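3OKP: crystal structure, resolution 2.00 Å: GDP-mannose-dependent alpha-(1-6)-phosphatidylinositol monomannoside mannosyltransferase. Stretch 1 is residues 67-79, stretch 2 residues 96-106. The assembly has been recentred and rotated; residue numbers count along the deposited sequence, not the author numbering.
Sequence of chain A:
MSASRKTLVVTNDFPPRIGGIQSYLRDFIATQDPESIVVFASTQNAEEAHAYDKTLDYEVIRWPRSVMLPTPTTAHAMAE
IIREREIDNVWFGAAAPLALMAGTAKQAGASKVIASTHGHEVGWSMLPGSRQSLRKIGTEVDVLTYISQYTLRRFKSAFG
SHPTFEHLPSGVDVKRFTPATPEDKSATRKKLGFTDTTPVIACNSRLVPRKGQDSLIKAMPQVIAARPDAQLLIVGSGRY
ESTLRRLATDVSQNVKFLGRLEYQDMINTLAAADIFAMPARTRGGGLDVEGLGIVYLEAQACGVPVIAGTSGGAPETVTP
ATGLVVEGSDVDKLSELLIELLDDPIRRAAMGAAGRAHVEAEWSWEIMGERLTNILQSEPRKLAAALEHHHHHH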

ATOM      1  N   VAL A  67       9.787 -16.912  14.082  1.00 15.45           N
ATOM      2  CA  VAL A  67       8.988 -17.078  12.869  1.00 14.59           C
ATOM      3  C   VAL A  67       7.818 -18.008  13.177  1.00 13.81           C
ATOM      4  O   VAL A  67       8.010 -19.101  13.723  1.00 14.23           O
ATOM      5  CB  VAL A  67       9.820 -17.677  11.693  1.00 15.14           C
ATOM      6  CG1 VAL A  67       9.022 -17.652  10.393  1.00 14.67           C
ATOM      7  CG2 VAL A  67      11.144 -16.936  11.514  1.00 15.99           C
ATOM      8  N   MET A  68       6.605 -17.571  12.850  1.00 12.61           N
ATOM      9  CA  MET A  68       5.448 -18.449  12.951  1.00 11.69           C
ATOM     10  C   MET A  68       5.280 -19.215  11.646  1.00 11.51           C
ATOM     11  O   MET A  68       5.091 -18.620  10.580  1.00 11.05           O
ATOM     12  CB  MET A  68       4.169 -17.685  13.291  1.00 11.20           C
ATOM     13  CG  MET A  68       2.997 -18.613  13.587  1.00 10.72           C
ATOM     14  SD  MET A  68       1.414 -17.793  13.806  1.00 10.50           S
ATOM     15  CE  MET A  68       1.663 -16.994  15.392  1.00  9.18           C
ATOM     16  N   LEU A  69       5.356 -20.538  11.748  1.00 11.40           N
ATOM     17  CA  LEU A  69       5.306 -21.422  10.592  1.00 11.35           C
ATOM     18  C   LEU A  69       4.138 -22.400  10.716  1.00 11.21           C
ATOM     19  O   LEU A  69       3.704 -22.697  11.834  1.00 11.22           O
ATOM     20  CB  LEU A  69       6.636 -22.178  10.460  1.00 11.86           C
ATOM     21  CG  LEU A  69       7.866 -21.313  10.151  1.00 11.97           C
ATOM     22  CD1 LEU A  69       9.157 -22.005  10.568  1.00 12.48           C
ATOM     23  CD2 LEU A  69       7.902 -20.908   8.678  1.00 11.74           C
ATOM     24  N   PRO A  70       3.606 -22.885   9.575  1.00 11.07           N
ATOM     25  CA  PRO A  70       2.555 -23.899   9.666  1.00 11.05           C
ATOM     26  C   PRO A  70       3.124 -25.255  10.102  1.00 11.43           C
ATOM     27  O   PRO A  70       3.669 -26.005   9.289  1.00 11.83           O
ATOM     28  CB  PRO A  70       1.981 -23.950   8.241  1.00 10.98           C
ATOM     29  CG  PRO A  70       3.065 -23.461   7.366  1.00 11.02           C
ATOM     30  CD  PRO A  70       3.915 -22.524   8.178  1.00 11.12           C
ATOM     31  N   THR A  71       3.016 -25.532  11.399  1.00 11.33           N
ATOM     32  CA  THR A  71       3.527 -26.761  12.006  1.00 11.58           C
ATOM     33  C   THR A  71       2.464 -27.298  12.969  1.00 11.44           C
ATOM     34  O   THR A  71       1.602 -26.535  13.406  1.00 10.97           O
ATOM     35  CB  THR A  71       4.836 -26.507  12.801  1.00 11.92           C
ATOM     36  OG1 THR A  71       4.548 -25.725  13.968  1.00 12.02           O
ATOM     37  CG2 THR A  71       5.881 -25.778  11.950  1.00 11.82           C
ATOM     38  N   PRO A  72       2.516 -28.607  13.302  1.00 11.79           N
ATOM     39  CA  PRO A  72       1.555 -29.173  14.260  1.00 11.88           C
ATOM     40  C   PRO A  72       1.451 -28.406  15.583  1.00 11.70           C
ATOM     41  O   PRO A  72       0.343 -28.211  16.085  1.00 11.54           O
ATOM     42  CB  PRO A  72       2.093 -30.589  14.497  1.00 12.49           C
ATOM     43  CG  PRO A  72       2.802 -30.924  13.239  1.00 12.62           C
ATOM     44  CD  PRO A  72       3.436 -29.640  12.788  1.00 12.32           C
ATOM     45  N   THR A  73       2.583 -27.970  16.136  1.00 11.76           N
ATOM     46  CA  THR A  73       2.583 -27.238  17.411  1.00 12.01           C
ATOM     47  C   THR A  73       1.905 -25.870  17.296  1.00 11.45           C
ATOM     48  O   THR A  73       1.130 -25.486  18.174  1.00 11.16           O
ATOM     49  CB  THR A  73       4.001 -27.073  18.005  1.00 12.45           C
ATOM     50  OG1 THR A  73       4.882 -26.538  17.011  1.00 12.83           O
ATOM     51  CG2 THR A  73       4.543 -28.419  18.498  1.00 13.25           C
ATOM     52  N   THR A  74       2.195 -25.149  16.213  1.00 11.17           N
ATOM     53  CA  THR A  74       1.555 -23.856  15.947  1.00 10.85           C
ATOM     54  C   THR A  74       0.048 -24.024  15.738  1.00 10.70           C
ATOM     55  O   THR A  74      -0.750 -23.260  16.289  1.00 10.49           O
ATOM     56  CB  THR A  74       2.166 -23.148  14.716  1.00 10.52           C
ATOM     57  OG1 THR A  74       3.590 -23.072  14.853  1.00 11.01           O
ATOM     58  CG2 THR A  74       1.610 -21.737  14.579  1.00 10.39           C
ATOM     59  N   ALA A  75      -0.330 -25.027  14.946  1.00 10.95           N
ATOM     60  CA  ALA A  75      -1.737 -25.326  14.674  1.00 11.11           C
ATOM     61  C   ALA A  75      -2.500 -25.692  15.951  1.00 11.59           C
ATOM     62  O   ALA A  75      -3.648 -25.281  16.123  1.00 11.35           O
ATOM     63  CB  ALA A  75      -1.856 -26.434  13.639  1.00 11.44           C
ATOM     64  N   HIS A  76      -1.853 -26.458  16.832  1.00 12.11           N
ATOM     65  CA  HIS A  76      -2.427 -26.848  18.127  1.00 12.91           C
ATOM     66  C   HIS A  76      -2.707 -25.627  19.001  1.00 12.69           C
ATOM     67  O   HIS A  76      -3.778 -25.520  19.607  1.00 12.88           O
ATOM     68  CB  HIS A  76      -1.496 -27.823  18.868  1.00 13.43           C
ATOM     69  CG  HIS A  76      -2.025 -28.282  20.194  1.00 14.53           C
ATOM     70  ND1 HIS A  76      -2.499 -29.558  20.406  1.00 15.55           N
ATOM     71  CD2 HIS A  76      -2.155 -27.633  21.378  1.00 15.54           C
ATOM     72  CE1 HIS A  76      -2.894 -29.679  21.662  1.00 16.27           C
ATOM     73  NE2 HIS A  76      -2.700 -28.524  22.272  1.00 15.92           N
ATOM     74  N   ALA A  77      -1.732 -24.720  19.063  1.00 12.36           N
ATOM     75  CA  ALA A  77      -1.848 -23.497  19.848  1.00 12.29           C
ATOM     76  C   ALA A  77      -2.957 -22.600  19.307  1.00 11.95           C
ATOM     77  O   ALA A  77      -3.723 -22.020  20.081  1.00 11.85           O
ATOM     78  CB  ALA A  77      -0.520 -22.753  19.876  1.00 12.09           C
ATOM     79  N   MET A  78      -3.037 -22.497  17.979  1.00 11.57           N
ATOM     80  CA  MET A  78      -4.109 -21.753  17.312  1.00 11.35           C
ATOM     81  C   MET A  78      -5.476 -22.350  17.646  1.00 11.89           C
ATOM     82  O   MET A  78      -6.417 -21.619  17.969  1.00 11.78           O
ATOM     83  CB  MET A  78      -3.898 -21.739  15.795  1.00 10.92           C
ATOM     84  CG  MET A  78      -4.961 -20.950  15.033  1.00 10.74           C
ATOM     85  SD  MET A  78      -4.952 -21.217  13.251  1.00 10.35           S
ATOM     86  CE  MET A  78      -5.479 -22.928  13.145  1.00 10.79           C
ATOM     87  N   ALA A  79      -5.566 -23.677  17.575  1.00 12.55           N
ATOM     88  CA  ALA A  79      -6.799 -24.409  17.857  1.00 13.40           C
ATOM     89  C   ALA A  79      -7.325 -24.160  19.272  1.00 14.08           C
ATOM     90  O   ALA A  79      -8.529 -23.991  19.467  1.00 14.31           O
ATOM     91  CB  ALA A  79      -6.595 -25.907  17.618  1.00 13.81           C
ATOM     92  N   ALA A  96      -0.027 -17.033   2.195  1.00 13.43           N
ATOM     93  CA  ALA A  96       1.050 -18.008   2.023  1.00 13.78           C
ATOM     94  C   ALA A  96       2.222 -17.728   2.966  1.00 13.60           C
ATOM     95  O   ALA A  96       2.753 -16.616   2.967  1.00 13.80           O
ATOM     96  CB  ALA A  96       1.520 -18.023   0.574  1.00 14.26           C
ATOM     97  N   PRO A  97       2.646 -18.735   3.759  1.00 13.40           N
ATOM     98  CA  PRO A  97       2.124 -20.098   3.854  1.00 13.13           C
ATOM     99  C   PRO A  97       1.189 -20.415   5.040  1.00 12.60           C
ATOM    100  O   PRO A  97       0.697 -21.542   5.122  1.00 12.69           O
ATOM    101  CB  PRO A  97       3.407 -20.917   4.011  1.00 13.61           C
ATOM    102  CG  PRO A  97       4.320 -20.006   4.826  1.00 13.71           C
ATOM    103  CD  PRO A  97       3.836 -18.571   4.617  1.00 13.53           C
ATOM    104  N   LEU A  98       0.947 -19.460   5.939  1.00 11.83           N
ATOM    105  CA  LEU A  98       0.229 -19.759   7.195  1.00 11.52           C
ATOM    106  C   LEU A  98      -1.214 -20.254   7.045  1.00 11.30           C
ATOM    107  O   LEU A  98      -1.690 -21.025   7.883  1.00 11.34           O
ATOM    108  CB  LEU A  98       0.281 -18.583   8.182  1.00 11.21           C
ATOM    109  CG  LEU A  98       1.550 -18.380   9.020  1.00 11.25           C
ATOM    110  CD1 LEU A  98       1.373 -17.164   9.920  1.00 10.65           C
ATOM    111  CD2 LEU A  98       1.912 -19.616   9.847  1.00 11.19           C
ATOM    112  N   ALA A  99      -1.898 -19.820   5.986  1.00 10.99           N
ATOM    113  CA  ALA A  99      -3.274 -20.255   5.722  1.00 10.93           C
ATOM    114  C   ALA A  99      -3.387 -21.740   5.354  1.00 11.29           C
ATOM    115  O   ALA A  99      -4.485 -22.249   5.138  1.00 11.20           O
ATOM    116  CB  ALA A  99      -3.933 -19.376   4.660  1.00 10.93           C
ATOM    117  N   LEU A 100      -2.249 -22.432   5.293  1.00 11.47           N
ATOM    118  CA  LEU A 100      -2.241 -23.893   5.188  1.00 12.12           C
ATOM    119  C   LEU A 100      -2.739 -24.554   6.482  1.00 12.20           C
ATOM    120  O   LEU A 100      -2.960 -25.763   6.522  1.00 12.79           O
ATOM    121  CB  LEU A 100      -0.851 -24.416   4.802  1.00 12.36           C
ATOM    122  CG  LEU A 100      -0.347 -24.117   3.383  1.00 12.67           C
ATOM    123  CD1 LEU A 100       1.155 -24.388   3.270  1.00 13.44           C
ATOM    124  CD2 LEU A 100      -1.116 -24.900   2.325  1.00 13.04           C
ATOM    125  N   MET A 101      -2.918 -23.745   7.529  1.00 12.06           N
ATOM    126  CA  MET A 101      -3.505 -24.194   8.796  1.00 12.18           C
ATOM    127  C   MET A 101      -5.022 -23.959   8.850  1.00 12.20           C
ATOM    128  O   MET A 101      -5.640 -24.099   9.908  1.00 12.16           O
ATOM    129  CB  MET A 101      -2.838 -23.484   9.983  1.00 11.99           C
ATOM    130  CG  MET A 101      -1.336 -23.721  10.129  1.00 11.92           C
ATOM    131  SD  MET A 101      -0.699 -23.239  11.755  1.00 12.44           S
ATOM    132  CE  MET A 101      -0.911 -21.456  11.716  1.00 11.25           C
ATOM    133  N   ALA A 102      -5.621 -23.607   7.712  1.00 12.26           N
ATOM    134  CA  ALA A 102      -7.057 -23.299   7.655  1.00 12.27           C
ATOM    135  C   ALA A 102      -7.942 -24.504   7.989  1.00 12.79           C
ATOM    136  O   ALA A 102      -9.003 -24.352   8.602  1.00 12.89           O
ATOM    137  CB  ALA A 102      -7.429 -22.719   6.300  1.00 12.38           C
ATOM    138  N   GLY A 103      -7.501 -25.694   7.585  1.00 12.94           N
ATOM    139  CA  GLY A 103      -8.187 -26.939   7.932  1.00 13.49           C
ATOM    140  C   GLY A 103      -8.330 -27.124   9.434  1.00 13.54           C
ATOM    141  O   GLY A 103      -9.412 -27.445   9.924  1.00 13.83           O
ATOM    142  N   THR A 104      -7.233 -26.904  10.158  1.00 13.27           N
ATOM    143  CA  THR A 104      -7.210 -26.979  11.623  1.00 13.54           C
ATOM    144  C   THR A 104      -8.162 -25.961  12.251  1.00 13.37           C
ATOM    145  O   THR A 104      -8.830 -26.259  13.245  1.00 13.68           O
ATOM    146  CB  THR A 104      -5.779 -26.762  12.176  1.00 13.30           C
ATOM    147  OG1 THR A 104      -4.901 -27.756  11.635  1.00 13.87           O
ATOM    148  CG2 THR A 104      -5.750 -26.845  13.706  1.00 13.58           C
ATOM    149  N   ALA A 105      -8.220 -24.766  11.664  1.00 12.95           N
ATOM    150  CA  ALA A 105      -9.107 -23.706  12.141  1.00 13.06           C
ATOM    151  C   ALA A 105     -10.579 -24.125  12.094  1.00 13.66           C
ATOM    152  O   ALA A 105     -11.322 -23.889  13.051  1.00 13.92           O
ATOM    153  CB  ALA A 105      -8.879 -22.414  11.356  1.00 12.44           C
ATOM    154  N   LYS A 106     -10.988 -24.755  10.992  1.00 14.04           N
ATOM    155  CA  LYS A 106     -12.343 -25.299  10.863  1.00 14.94           C
ATOM    156  C   LYS A 106     -12.581 -26.484  11.804  1.00 15.33           C
ATOM    157  O   LYS A 106     -13.663 -26.615  12.378  1.00 15.58           O
ATOM    158  CB  LYS A 106     -12.645 -25.690   9.411  1.00 15.42           C
ATOM    159  CG  LYS A 106     -12.784 -24.496   8.473  1.00 16.39           C
ATOM    160  CD  LYS A 106     -13.419 -24.881   7.146  1.00 19.08           C
ATOM    161  CE  LYS A 106     -13.801 -23.636   6.346  1.00 19.79           C
ATOM    162  NZ  LYS A 106     -14.141 -23.951   4.923  1.00 20.84           N
TER

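No hydrogen bond joins the two stretches; what holds them together is the fit of apolar side chains, which buries 565 Å² counted over both sides. These side chains pack on each other and on backbone atoms, and some of those backbone polar groups, such as Ala75 N and Met101 O, are bonded within their own stretch.

Met101 is the centre of the contact and has the largest area covered, 103 Å². It stands at the N-cap position of the helix 102-106, and its CA-to-CB bond points toward the first stretch. The chi angles m, t, m extend the chain through CG and SD and then turn the terminal methyl aside. Along this path Met101 CG lies 3.8 Å from Pro70 CB, Met101 SD lies 3.9 Å from Ala75 CB, and Met101 CE lies 3.8 Å from Thr74 CG2. A long, unbranched thioether suits such a place, because it can reach from Pro70 in the loop to Thr74 and Ala75 in the helix. Ala75 complements it: its CA-to-CB bond points toward the second stretch, and Met101 SD lies 3.7 Å from Ala75 N, a backbone atom already bonded to Thr71 O.

Met78, one turn further along, also points toward its partner. With chi1 and chi2 both t the side chain is extended, and chi3 at 68° (p) sets CE beside the start of the second helix. Met78 CE is 3.9 Å from Ala105 CB, 4.2 Å from Met101 CB, and only 3.4 Å from Met101 O. That oxygen accepts the bond from Ala105 N, so the methyl packs against a carbonyl already engaged in its own helix. The small side chain of Ala105 gives this methyl a close apolar neighbour.

Thr104 faces Ala75 with chi1 in m. Thr104 CG2 approaches Ala75 O to 3.6 Å and Ala79 CB to 4.1 Å, while Thr104 OG1 lies 3.9 Å from Ala75 CB. The short branched side chain thus packs against Ala75 and Ala79, between helices whose axes come no closer than 9.4 Å and run at 32° to each other.

At the other end, the loop before the first helix meets the 3-10 segment. Leu98 starts sideways, but its m, t conformation brings its end nearer: Leu98 CD2 is 3.4 Å from Met68 O and 3.9 Å from Pro70 CD, and Leu98 CD1 is 3.9 Å from Met68 SD. Both methyls of the forked leucine thus reach Met68, and CD2 also touches Pro70. Pro70 offers a compact ring; Pro70 CD also lies 4.2 Å from CG of Pro97, a residue preceded by a cis peptide bond.

The threonines at the helix start look after their own polar groups. Thr71, the N-cap, has chi1 at 69° (p), and Thr71 OG1 is hydrogen-bonded to Thr74 OG1 at 3.0 Å and to Thr73 OG1 at 3.2 Å. Thr74, with chi1 in m, therefore has its hydroxyl occupied within the stretch while CG2 serves Met101.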